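PDB 4V2X: endo-beta-1,4-glucanase (cellulase B), which hydrolyses beta-glucans, among them xyloglucan and beta-1,3-1,4-glucans, using a family 5 catalytic module joined to Ig-like and CBM46 modules. Local coordinates for residues A[214-219]-A[259-264]; A[155-160]-A[169-174]; A[131-136]-A[180-185]. All blocks are in the same frame, centred on the assembly; numbering follows the deposited sequence.

Interaction 1 (A[214-219]-A[259-264]); sequences LLDDLN and IDKLDD. With CA (calcium ion), chain B.
Lys261 reaches from the end of helix 249-262 to Asp216 on helix 209-227, and the two side chains approach from opposite directions. Lys261 CB points at the other segment, and with CG anti to the backbone N (chi1 178°) the chain runs outward through CG and CD. A bend at chi3 (75°) then brings Lys261 CE beside the carboxylate, 3.7 Å from Asp216 OD2. At the tip, Lys261 NZ bonds to Asp216 OD2 at 3.0 Å, meeting the syn lone pair of that oxygen. A second, weak hydrogen bond runs from Lys261 NZ to Asp216 OD1, also 3.0 Å, and both bonds belong to the salt bridge. NZ is further bonded to Thr220 and forms a salt bridge with Asp217 of the second subunit, while Asp216 OD2 is also gripped by Thr258.

Asp216 OD1 also binds the calcium ion at 2.3 Å. Asp217 OD1 binds the same ion at 2.4 Å, and two waters add two more ligands. The lysine therefore shares a carboxylate with the metal, and its charge, together with that of the calcium, would probably offset the clustered aspartates. Tyr165 holds Asp217 through OD2. Asp216 and Asp217 of the second subunit complete the six ligands, so Lys261 pairs with carboxylates of a metal site built by both chains. The arrangement is that of an intersubunit calcium site on the outer helix 209-227 of a (beta/alpha)8 barrel, flanked by a lysine from the neighbouring outer helix 249-262.

Interaction 2 (A[155-160]-A[169-174]); sequences WLWIYE and MVKYRS. With GOL (glycerol), chain G.
The Trp157 indole is sandwiched between Lys171, whose CE sits over the centre of one face, and the CG1 of its own neighbour Ile158, offset toward the rim on the opposite face; Tyr172 CA lies in plane at the edge. Trp157 CG sits between the backbone N and the carbonyl carbon (chi1 58°), which puts the indole alongside Lys171. The lysine chain is extended and crosses the rings at a slant. Lys171 CD stands 3.6 Å from the centroid of the Trp157 six-membered ring, a CH-pi contact. Lys171 NZ makes a cation-pi contact with the five-membered ring, 3.6 Å from that centroid and 9° off the normal. Glu113 pairs with the same NZ in a salt bridge, and a glycerol, probably from the crystallisation liquor, accepts a hydrogen bond from it through O1. Trp157 NE1 is fixed by Asp153. Trp157 CH2 packs on Tyr172 CB at 4.1 Å, and the tyrosine hydroxyl bonds to Leu218 O. A leucine in place of Trp157 would probably leave the Lys171 ammonium without its aromatic platform and open a gap beside Tyr172. This lysine-tryptophan cation-pi contact joins the short helix 153-158 to the outer helix 165-183 of the (beta/alpha)8 barrel.

Interaction 3 (A[131-136]-A[180-185]); sequences RVDQVV and SNHFKD
His182 NE2 donates a hydrogen bond to Asp133 OD2, 3.2 Å long with an angle of 148° at the hydrogen, so it is only moderately straight. The oxygen lies at the edge of the imidazole, near its plane, while the carboxylate is turned almost perpendicular to the ring (85°). The modelled place of OD2 is less sure, so the length and angle of the bond are approximate. Asp133 reaches across because its CG is anti to the backbone N (chi1 -179°), which carries the carboxylate toward the histidine. Asp133 OD2 also comes to about 3.6 Å from Phe183 CE1, the two side chains sliding past each other in opposite directions with their planes nearly parallel. Nearer the barrel strands the contact turns apolar: Phe183 CE1 approaches Val136 CG1 at 4.5 Å.

Asp133 and Val136 belong to helix 126-141, and the aromatic pair lies in segment 180-185, late in helix 165-183; strand 145-149 runs between these two helices along the chain, which makes them successive outer helices of the (beta/alpha)8 barrel. A bond between histidine and carboxylate thus bridges their outer side, with the hydrophobic pair on the barrel side.

In the second shell His182 CD2 rests over the centre of the Phe183 ring, 3.5 Å above its plane. Tyr186 meets Phe183 edge-to-face. Farther in, Phe183 and Val136 both touch Ile148 and Leu190 on the barrel strands, and Phe183 also touches Phe192.

All three contacts lie in the family 5 catalytic barrel, among the helices that surround its parallel strands. Interaction 2 comes within the chain span bracketed by interaction 3, and interaction 1 follows both. Helix 165-183 is shared: interaction 2 uses its first half and interaction 3 its end, with centres about 21 Å apart. Interactions 1 and 2, about 17 Å between centres, touch directly, Leu218 CD1 packing 3.6 Å from Ile158 CG2. Interaction 3 stands about 24 Å from interaction 1, centre to centre. Together they tie the outer helices 126-141, 165-183, 209-227 and 249-262 into one run, and interactions 1 and 2 also face the second subunit.

Interaction 1 (A[214-219]-A[259-264])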
loop_
_atom_site.group_PDB
_atom_site.type_symbol
_atom_site.label_atom_id
_atom_site.label_comp_id
_atom_site.label_asym_id
_atom_site.label_seq_id
_atom_site.Cartn_x
_atom_site.Cartn_y
_atom_site.Cartn_z
ATOM N N LEU A 214 -5.795 2.193 -5.424
ATOM C CA LEU A 214 -7.133 2.649 -5.789
ATOM C C LEU A 214 -8.206 1.800 -5.108
ATOM O O LEU A 214 -9.180 2.326 -4.582
ATOM C CB LEU A 214 -7.318 2.617 -7.309
ATOM C CG LEU A 214 -6.344 3.469 -8.132
ATOM C CD1 LEU A 214 -6.522 3.197 -9.615
ATOM C CD2 LEU A 214 -6.523 4.950 -7.845
ATOM N N LEU A 215 -8.036 0.481 -5.119
ATOM C CA LEU A 215 -9.022 -0.399 -4.485
ATOM C C LEU A 215 -9.070 -0.180 -2.969
ATOM O O LEU A 215 -10.150 -0.143 -2.370
ATOM C CB LEU A 215 -8.760 -1.872 -4.816
ATOM C CG LEU A 215 -9.714 -2.873 -4.151
ATOM C CD1 LEU A 215 -11.181 -2.567 -4.417
ATOM C CD2 LEU A 215 -9.376 -4.277 -4.608
ATOM N N ASP A 216 -7.914 0.012 -2.347
ATOM C CA ASP A 216 -7.913 0.335 -0.922
ATOM C C ASP A 216 -8.755 1.587 -0.658
ATOM O O ASP A 216 -9.532 1.626 0.285
ATOM C CB ASP A 216 -6.504 0.547 -0.382
ATOM C CG ASP A 216 -6.511 1.134 1.017
ATOM O OD1 ASP A 216 -6.562 2.387 1.133
ATOM O OD2 ASP A 216 -6.508 0.355 2.003
ATOM N N ASP A 217 -8.585 2.609 -1.491
ATOM C CA ASP A 217 -9.349 3.848 -1.333
ATOM C C ASP A 217 -10.859 3.636 -1.490
ATOM O O ASP A 217 -11.642 4.193 -0.726
ATOM C CB ASP A 217 -8.863 4.912 -2.314
ATOM C CG ASP A 217 -7.486 5.449 -1.970
ATOM O OD1 ASP A 217 -6.927 5.098 -0.904
ATOM O OD2 ASP A 217 -6.958 6.246 -2.765
ATOM N N LEU A 218 -11.273 2.839 -2.473
ATOM C CA LEU A 218 -12.700 2.563 -2.671
ATOM C C LEU A 218 -13.282 1.819 -1.481
ATOM O O LEU A 218 -14.359 2.146 -1.002
ATOM C CB LEU A 218 -12.939 1.732 -3.934
ATOM C CG LEU A 218 -12.712 2.408 -5.277
ATOM C CD1 LEU A 218 -12.847 1.367 -6.371
ATOM C CD2 LEU A 218 -13.693 3.549 -5.512
ATOM N N ASN A 219 -12.568 0.808 -1.016
ATOM C CA ASN A 219 -13.012 0.054 0.145
ATOM C C ASN A 219 -13.092 0.930 1.393
ATOM O O ASN A 219 -13.981 0.769 2.225
ATOM C CB ASN A 219 -12.093 -1.148 0.396
ATOM C CG ASN A 219 -12.376 -2.314 -0.544
ATOM O OD1 ASN A 219 -13.490 -2.468 -1.037
ATOM N ND2 ASN A 219 -11.370 -3.153 -0.775
ATOM N N ILE A 259 -8.375 -4.349 5.567
ATOM C CA ILE A 259 -9.254 -4.754 6.657
ATOM C C ILE A 259 -8.594 -4.467 8.009
ATOM O O ILE A 259 -9.248 -3.967 8.916
ATOM C CB ILE A 259 -9.657 -6.244 6.538
ATOM C CG1 ILE A 259 -10.626 -6.421 5.370
ATOM C CG2 ILE A 259 -10.304 -6.744 7.827
ATOM C CD1 ILE A 259 -10.926 -7.864 5.013
ATOM N N ASP A 260 -7.305 -4.779 8.123
ATOM C CA ASP A 260 -6.548 -4.560 9.366
ATOM C C ASP A 260 -6.550 -3.075 9.748
ATOM O O ASP A 260 -6.776 -2.711 10.907
ATOM C CB ASP A 260 -5.110 -5.067 9.187
ATOM C CG ASP A 260 -4.317 -5.092 10.487
ATOM O OD1 ASP A 260 -4.899 -5.378 11.542
ATOM O OD2 ASP A 260 -3.096 -4.848 10.436
ATOM N N LYS A 261 -6.311 -2.231 8.750
ATOM C CA LYS A 261 -6.285 -0.780 8.905
ATOM C C LYS A 261 -7.586 -0.207 9.463
ATOM O O LYS A 261 -7.573 0.699 10.305
ATOM C CB LYS A 261 -6.007 -0.150 7.536
ATOM C CG LYS A 261 -5.999 1.363 7.515
ATOM C CD LYS A 261 -5.959 1.888 6.089
ATOM C CE LYS A 261 -7.302 1.759 5.388
ATOM N NZ LYS A 261 -7.266 2.430 4.061
ATOM N N LEU A 262 -8.708 -0.725 8.985
ATOM C CA LEU A 262 -10.008 -0.151 9.306
ATOM C C LEU A 262 -10.426 -0.413 10.748
ATOM O O LEU A 262 -11.318 0.265 11.251
ATOM C CB LEU A 262 -11.075 -0.653 8.327
ATOM C CG LEU A 262 -10.831 -0.169 6.889
ATOM C CD1 LEU A 262 -11.763 -0.860 5.920
ATOM C CD2 LEU A 262 -10.963 1.344 6.768
ATOM N N ASP A 263 -9.790 -1.389 11.397
ATOM C CA ASP A 263 -9.890 -1.560 12.850
ATOM C C ASP A 263 -11.350 -1.685 13.282
ATOM O O ASP A 263 -11.813 -0.982 14.177
ATOM C CB ASP A 263 -9.194 -0.381 13.538
ATOM C CG ASP A 263 -8.951 -0.609 15.019
ATOM O OD1 ASP A 263 -8.766 -1.763 15.446
ATOM O OD2 ASP A 263 -8.941 0.384 15.757
ATOM N N ASP A 264 -12.061 -2.592 12.621
ATOM C CA ASP A 264 -13.499 -2.772 12.793
ATOM C C ASP A 264 -13.780 -4.261 12.915
ATOM O O ASP A 264 -13.201 -5.052 12.175
ATOM C CB ASP A 264 -14.239 -2.216 11.576
ATOM C CG ASP A 264 -15.744 -2.292 11.716
ATOM O OD1 ASP A 264 -16.340 -1.326 12.244
ATOM O OD2 ASP A 264 -16.343 -3.299 11.274
HETATM CA CA CA B . -5.534 4.477 0.892
HETATM O O HOH W 1 -4.444 3.458 -1.000
HETATM O O HOH W 2 -3.984 3.358 2.359
#

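Interaction 2 (A[155-160]-A[169-174])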
loop_
_atom_site.group_PDB
_atom_site.type_symbol
_atom_site.label_atom_id
_atom_site.label_comp_id
_atom_site.label_asym_id
_atom_site.label_seq_id
_atom_site.Cartn_x
_atom_site.Cartn_y
_atom_site.Cartn_z
ATOM N N TRP A 155 -16.975 -2.278 -14.200
ATOM C CA TRP A 155 -16.362 -2.116 -15.534
ATOM C C TRP A 155 -17.088 -1.129 -16.430
ATOM O O TRP A 155 -16.581 -0.780 -17.495
ATOM C CB TRP A 155 -16.214 -3.464 -16.263
ATOM C CG TRP A 155 -17.492 -4.191 -16.479
ATOM C CD1 TRP A 155 -18.032 -5.141 -15.667
ATOM C CD2 TRP A 155 -18.397 -4.042 -17.579
ATOM N NE1 TRP A 155 -19.213 -5.592 -16.188
ATOM C CE2 TRP A 155 -19.467 -4.931 -17.358
ATOM C CE3 TRP A 155 -18.412 -3.238 -18.724
ATOM C CZ2 TRP A 155 -20.540 -5.048 -18.239
ATOM C CZ3 TRP A 155 -19.480 -3.355 -19.598
ATOM C CH2 TRP A 155 -20.528 -4.255 -19.351
ATOM N N LEU A 156 -18.262 -0.671 -16.012
ATOM C CA LEU A 156 -18.939 0.392 -16.733
ATOM C C LEU A 156 -18.300 1.760 -16.462
ATOM O O LEU A 156 -18.258 2.599 -17.353
ATOM C CB LEU A 156 -20.426 0.422 -16.395
ATOM C CG LEU A 156 -21.228 -0.759 -16.954
ATOM C CD1 LEU A 156 -22.573 -0.888 -16.261
ATOM C CD2 LEU A 156 -21.403 -0.650 -18.463
ATOM N N TRP A 157 -17.814 1.994 -15.242
ATOM C CA TRP A 157 -17.201 3.294 -14.920
ATOM C C TRP A 157 -16.180 3.311 -13.769
ATOM O O TRP A 157 -15.272 4.136 -13.779
ATOM C CB TRP A 157 -18.286 4.357 -14.661
ATOM C CG TRP A 157 -19.227 4.000 -13.553
ATOM C CD1 TRP A 157 -20.376 3.266 -13.664
ATOM C CD2 TRP A 157 -19.103 4.341 -12.169
ATOM N NE1 TRP A 157 -20.975 3.138 -12.444
ATOM C CE2 TRP A 157 -20.214 3.779 -11.503
ATOM C CE3 TRP A 157 -18.168 5.072 -11.424
ATOM C CZ2 TRP A 157 -20.413 3.918 -10.131
ATOM C CZ3 TRP A 157 -18.362 5.206 -10.056
ATOM C CH2 TRP A 157 -19.476 4.632 -9.425
ATOM N N ILE A 158 -16.306 2.428 -12.778
ATOM C CA ILE A 158 -15.430 2.522 -11.608
ATOM C C ILE A 158 -13.952 2.343 -12.017
ATOM O O ILE A 158 -13.061 3.026 -11.498
ATOM C CB ILE A 158 -15.834 1.520 -10.500
ATOM C CG1 ILE A 158 -17.174 1.927 -9.888
ATOM C CG2 ILE A 158 -14.754 1.460 -9.423
ATOM C CD1 ILE A 158 -17.785 0.890 -8.966
ATOM N N TYR A 159 -13.722 1.458 -12.984
ATOM C CA TYR A 159 -12.379 1.169 -13.505
ATOM C C TYR A 159 -11.637 2.402 -14.039
ATOM O O TYR A 159 -10.414 2.356 -14.207
ATOM C CB TYR A 159 -12.465 0.124 -14.625
ATOM C CG TYR A 159 -12.897 0.745 -15.926
ATOM C CD1 TYR A 159 -14.229 1.071 -16.145
ATOM C CD2 TYR A 159 -11.970 1.049 -16.917
ATOM C CE1 TYR A 159 -14.635 1.676 -17.312
ATOM C CE2 TYR A 159 -12.368 1.651 -18.097
ATOM C CZ TYR A 159 -13.705 1.961 -18.281
ATOM O OH TYR A 159 -14.139 2.560 -19.435
ATOM N N GLU A 160 -12.377 3.471 -14.348
ATOM C CA GLU A 160 -11.806 4.725 -14.850
ATOM C C GLU A 160 -10.975 5.450 -13.809
ATOM O O GLU A 160 -10.264 6.391 -14.152
ATOM C CB GLU A 160 -12.911 5.703 -15.285
ATOM C CG GLU A 160 -13.740 5.294 -16.491
ATOM C CD GLU A 160 -14.854 6.292 -16.784
ATOM O OE1 GLU A 160 -14.710 7.494 -16.462
ATOM O OE2 GLU A 160 -15.884 5.879 -17.334
ATOM N N MET A 169 -14.587 8.949 -7.692
ATOM C CA MET A 169 -14.836 9.035 -6.254
ATOM C C MET A 169 -16.136 9.781 -5.927
ATOM O O MET A 169 -16.895 9.349 -5.058
ATOM C CB MET A 169 -13.647 9.679 -5.531
ATOM C CG MET A 169 -12.526 8.710 -5.165
ATOM S SD MET A 169 -12.974 7.342 -4.058
ATOM C CE MET A 169 -14.222 8.126 -3.055
ATOM N N VAL A 170 -16.395 10.883 -6.629
ATOM C CA VAL A 170 -17.635 11.645 -6.439
ATOM C C VAL A 170 -18.877 10.782 -6.704
ATOM O O VAL A 170 -19.814 10.776 -5.915
ATOM C CB VAL A 170 -17.671 12.908 -7.338
ATOM C CG1 VAL A 170 -19.073 13.495 -7.412
ATOM C CG2 VAL A 170 -16.688 13.955 -6.823
ATOM N N LYS A 171 -18.869 10.060 -7.815
ATOM C CA LYS A 171 -19.987 9.196 -8.197
ATOM C C LYS A 171 -20.174 8.019 -7.232
ATOM O O LYS A 171 -21.290 7.731 -6.793
ATOM C CB LYS A 171 -19.753 8.683 -9.615
ATOM C CG LYS A 171 -20.946 7.979 -10.235
ATOM C CD LYS A 171 -20.699 7.732 -11.709
ATOM C CE LYS A 171 -21.793 6.884 -12.334
ATOM N NZ LYS A 171 -21.604 6.774 -13.796
ATOM N N TYR A 172 -19.070 7.354 -6.905
ATOM C CA TYR A 172 -19.060 6.230 -5.963
ATOM C C TYR A 172 -19.551 6.665 -4.583
ATOM O O TYR A 172 -20.411 6.012 -3.993
ATOM C CB TYR A 172 -17.640 5.677 -5.887
ATOM C CG TYR A 172 -17.400 4.478 -5.007
ATOM C CD1 TYR A 172 -17.665 3.186 -5.458
ATOM C CD2 TYR A 172 -16.820 4.623 -3.753
ATOM C CE1 TYR A 172 -17.398 2.077 -4.667
ATOM C CE2 TYR A 172 -16.551 3.521 -2.958
ATOM C CZ TYR A 172 -16.839 2.256 -3.416
ATOM O OH TYR A 172 -16.548 1.188 -2.606
ATOM N N ARG A 173 -19.010 7.777 -4.083
ATOM C CA ARG A 173 -19.442 8.334 -2.804
ATOM C C ARG A 173 -20.943 8.605 -2.813
ATOM O O ARG A 173 -21.647 8.243 -1.876
ATOM C CB ARG A 173 -18.666 9.620 -2.498
ATOM C CG ARG A 173 -19.208 10.448 -1.344
ATOM C CD ARG A 173 -18.261 11.591 -1.011
ATOM N NE ARG A 173 -17.177 11.157 -0.140
ATOM C CZ ARG A 173 -17.309 10.993 1.172
ATOM N NH1 ARG A 173 -18.477 11.228 1.750
ATOM N NH2 ARG A 173 -16.280 10.590 1.903
ATOM N N SER A 174 -21.427 9.237 -3.876
ATOM C CA SER A 174 -22.846 9.572 -3.960
ATOM C C SER A 174 -23.735 8.333 -3.874
ATOM O O SER A 174 -24.738 8.326 -3.163
ATOM C CB SER A 174 -23.160 10.334 -5.244
ATOM O OG SER A 174 -24.558 10.561 -5.321
HETATM C C1 GOL G . -17.753 8.114 -14.162
HETATM O O1 GOL G . -18.932 7.557 -14.744
HETATM C C2 GOL G . -17.528 9.487 -14.783
HETATM O O2 GOL G . -16.581 9.354 -15.852
HETATM C C3 GOL G . -17.030 10.454 -13.715
HETATM O O3 GOL G . -16.409 11.596 -14.316
#

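Interaction 3 (A[131-136]-A[180-185])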
loop_
_atom_site.group_PDB
_atom_site.type_symbol
_atom_site.label_atom_id
_atom_site.label_comp_id
_atom_site.label_asym_id
_atom_site.label_seq_id
_atom_site.Cartn_x
_atom_site.Cartn_y
_atom_site.Cartn_z
ATOM N N ARG A 131 -38.007 -1.328 -6.360
ATOM C CA ARG A 131 -38.084 -2.716 -6.816
ATOM C C ARG A 131 -36.986 -3.566 -6.171
ATOM O O ARG A 131 -37.250 -4.679 -5.722
ATOM C CB ARG A 131 -38.010 -2.792 -8.340
ATOM C CG ARG A 131 -39.195 -2.139 -9.034
ATOM C CD ARG A 131 -39.488 -2.803 -10.368
ATOM N NE ARG A 131 -38.354 -2.707 -11.288
ATOM C CZ ARG A 131 -38.009 -1.606 -11.954
ATOM N NH1 ARG A 131 -38.687 -0.477 -11.805
ATOM N NH2 ARG A 131 -36.964 -1.635 -12.773
ATOM N N VAL A 132 -35.768 -3.028 -6.108
ATOM C CA VAL A 132 -34.669 -3.703 -5.412
ATOM C C VAL A 132 -35.047 -3.891 -3.943
ATOM O O VAL A 132 -34.928 -4.979 -3.380
ATOM C CB VAL A 132 -33.352 -2.901 -5.516
ATOM C CG1 VAL A 132 -32.271 -3.522 -4.635
ATOM C CG2 VAL A 132 -32.885 -2.826 -6.968
ATOM N N ASP A 133 -35.528 -2.811 -3.339
ATOM C CA ASP A 133 -35.972 -2.815 -1.957
ATOM C C ASP A 133 -37.015 -3.908 -1.669
ATOM O O ASP A 133 -36.933 -4.614 -0.663
ATOM C CB ASP A 133 -36.561 -1.439 -1.643
ATOM C CG ASP A 133 -37.029 -1.322 -0.235
ATOM O OD1 ASP A 133 -38.179 -1.713 0.042
ATOM O OD2 ASP A 133 -36.255 -0.812 0.591
ATOM N N GLN A 134 -38.003 -4.032 -2.549
ATOM C CA GLN A 134 -39.053 -5.030 -2.370
ATOM C C GLN A 134 -38.462 -6.432 -2.286
ATOM O O GLN A 134 -38.864 -7.246 -1.456
ATOM C CB GLN A 134 -40.059 -4.938 -3.512
ATOM C CG GLN A 134 -41.188 -5.961 -3.469
ATOM C CD GLN A 134 -42.085 -5.822 -2.254
ATOM O OE1 GLN A 134 -43.155 -5.210 -2.327
ATOM N NE2 GLN A 134 -41.663 -6.393 -1.132
ATOM N N VAL A 135 -37.482 -6.704 -3.134
ATOM C CA VAL A 135 -36.848 -8.021 -3.136
ATOM C C VAL A 135 -36.008 -8.231 -1.869
ATOM O O VAL A 135 -36.036 -9.307 -1.272
ATOM C CB VAL A 135 -36.027 -8.243 -4.414
ATOM C CG1 VAL A 135 -35.386 -9.617 -4.386
ATOM C CG2 VAL A 135 -36.922 -8.103 -5.644
ATOM N N VAL A 136 -35.293 -7.198 -1.435
ATOM C CA VAL A 136 -34.565 -7.252 -0.169
ATOM C C VAL A 136 -35.523 -7.599 0.973
ATOM O O VAL A 136 -35.230 -8.489 1.776
ATOM C CB VAL A 136 -33.819 -5.929 0.126
ATOM C CG1 VAL A 136 -33.294 -5.902 1.561
ATOM C CG2 VAL A 136 -32.672 -5.736 -0.860
ATOM N N SER A 180 -26.613 3.747 1.717
ATOM C CA SER A 180 -26.420 3.631 3.157
ATOM C C SER A 180 -27.543 4.357 3.890
ATOM O O SER A 180 -28.075 3.833 4.863
ATOM C CB SER A 180 -25.033 4.128 3.593
ATOM O OG SER A 180 -24.895 5.532 3.482
ATOM N N ASN A 181 -27.928 5.533 3.403
ATOM C CA ASN A 181 -29.040 6.273 4.008
ATOM C C ASN A 181 -30.373 5.550 3.847
ATOM O O ASN A 181 -31.113 5.385 4.823
ATOM C CB ASN A 181 -29.153 7.676 3.425
ATOM C CG ASN A 181 -30.291 8.466 4.047
ATOM O OD1 ASN A 181 -31.310 8.705 3.410
ATOM N ND2 ASN A 181 -30.131 8.841 5.307
ATOM N N HIS A 182 -30.671 5.110 2.624
ATOM C CA HIS A 182 -31.915 4.392 2.333
ATOM C C HIS A 182 -32.094 3.166 3.227
ATOM O O HIS A 182 -33.174 2.944 3.769
ATOM C CB HIS A 182 -31.970 3.962 0.859
ATOM C CG HIS A 182 -33.265 3.320 0.463
ATOM N ND1 HIS A 182 -34.387 4.048 0.128
ATOM C CD2 HIS A 182 -33.620 2.016 0.357
ATOM C CE1 HIS A 182 -35.374 3.223 -0.170
ATOM N NE2 HIS A 182 -34.936 1.984 -0.038
ATOM N N PHE A 183 -31.031 2.382 3.390
ATOM C CA PHE A 183 -31.122 1.109 4.102
ATOM C C PHE A 183 -30.685 1.162 5.571
ATOM O O PHE A 183 -30.623 0.123 6.228
ATOM C CB PHE A 183 -30.309 0.039 3.351
ATOM C CG PHE A 183 -30.938 -0.404 2.061
ATOM C CD1 PHE A 183 -32.130 -1.113 2.070
ATOM C CD2 PHE A 183 -30.339 -0.119 0.836
ATOM C CE1 PHE A 183 -32.721 -1.533 0.889
ATOM C CE2 PHE A 183 -30.921 -0.543 -0.349
ATOM C CZ PHE A 183 -32.119 -1.244 -0.323
ATOM N N LYS A 184 -30.411 2.353 6.103
ATOM C CA LYS A 184 -29.764 2.463 7.416
ATOM C C LYS A 184 -30.506 1.771 8.558
ATOM O O LYS A 184 -29.867 1.242 9.470
ATOM C CB LYS A 184 -29.492 3.929 7.786
ATOM C CG LYS A 184 -30.721 4.785 8.051
ATOM C CD LYS A 184 -30.322 6.244 8.214
ATOM C CE LYS A 184 -31.528 7.165 8.132
ATOM N NZ LYS A 184 -32.532 6.835 9.177
ATOM N N ASP A 185 -31.837 1.759 8.508
ATOM C CA ASP A 185 -32.636 1.164 9.587
ATOM C C ASP A 185 -33.036 -0.295 9.337
ATOM O O ASP A 185 -33.751 -0.887 10.142
ATOM C CB ASP A 185 -33.882 2.019 9.850
ATOM C CG ASP A 185 -33.539 3.387 10.405
ATOM O OD1 ASP A 185 -32.681 3.471 11.307
ATOM O OD2 ASP A 185 -34.122 4.380 9.935
#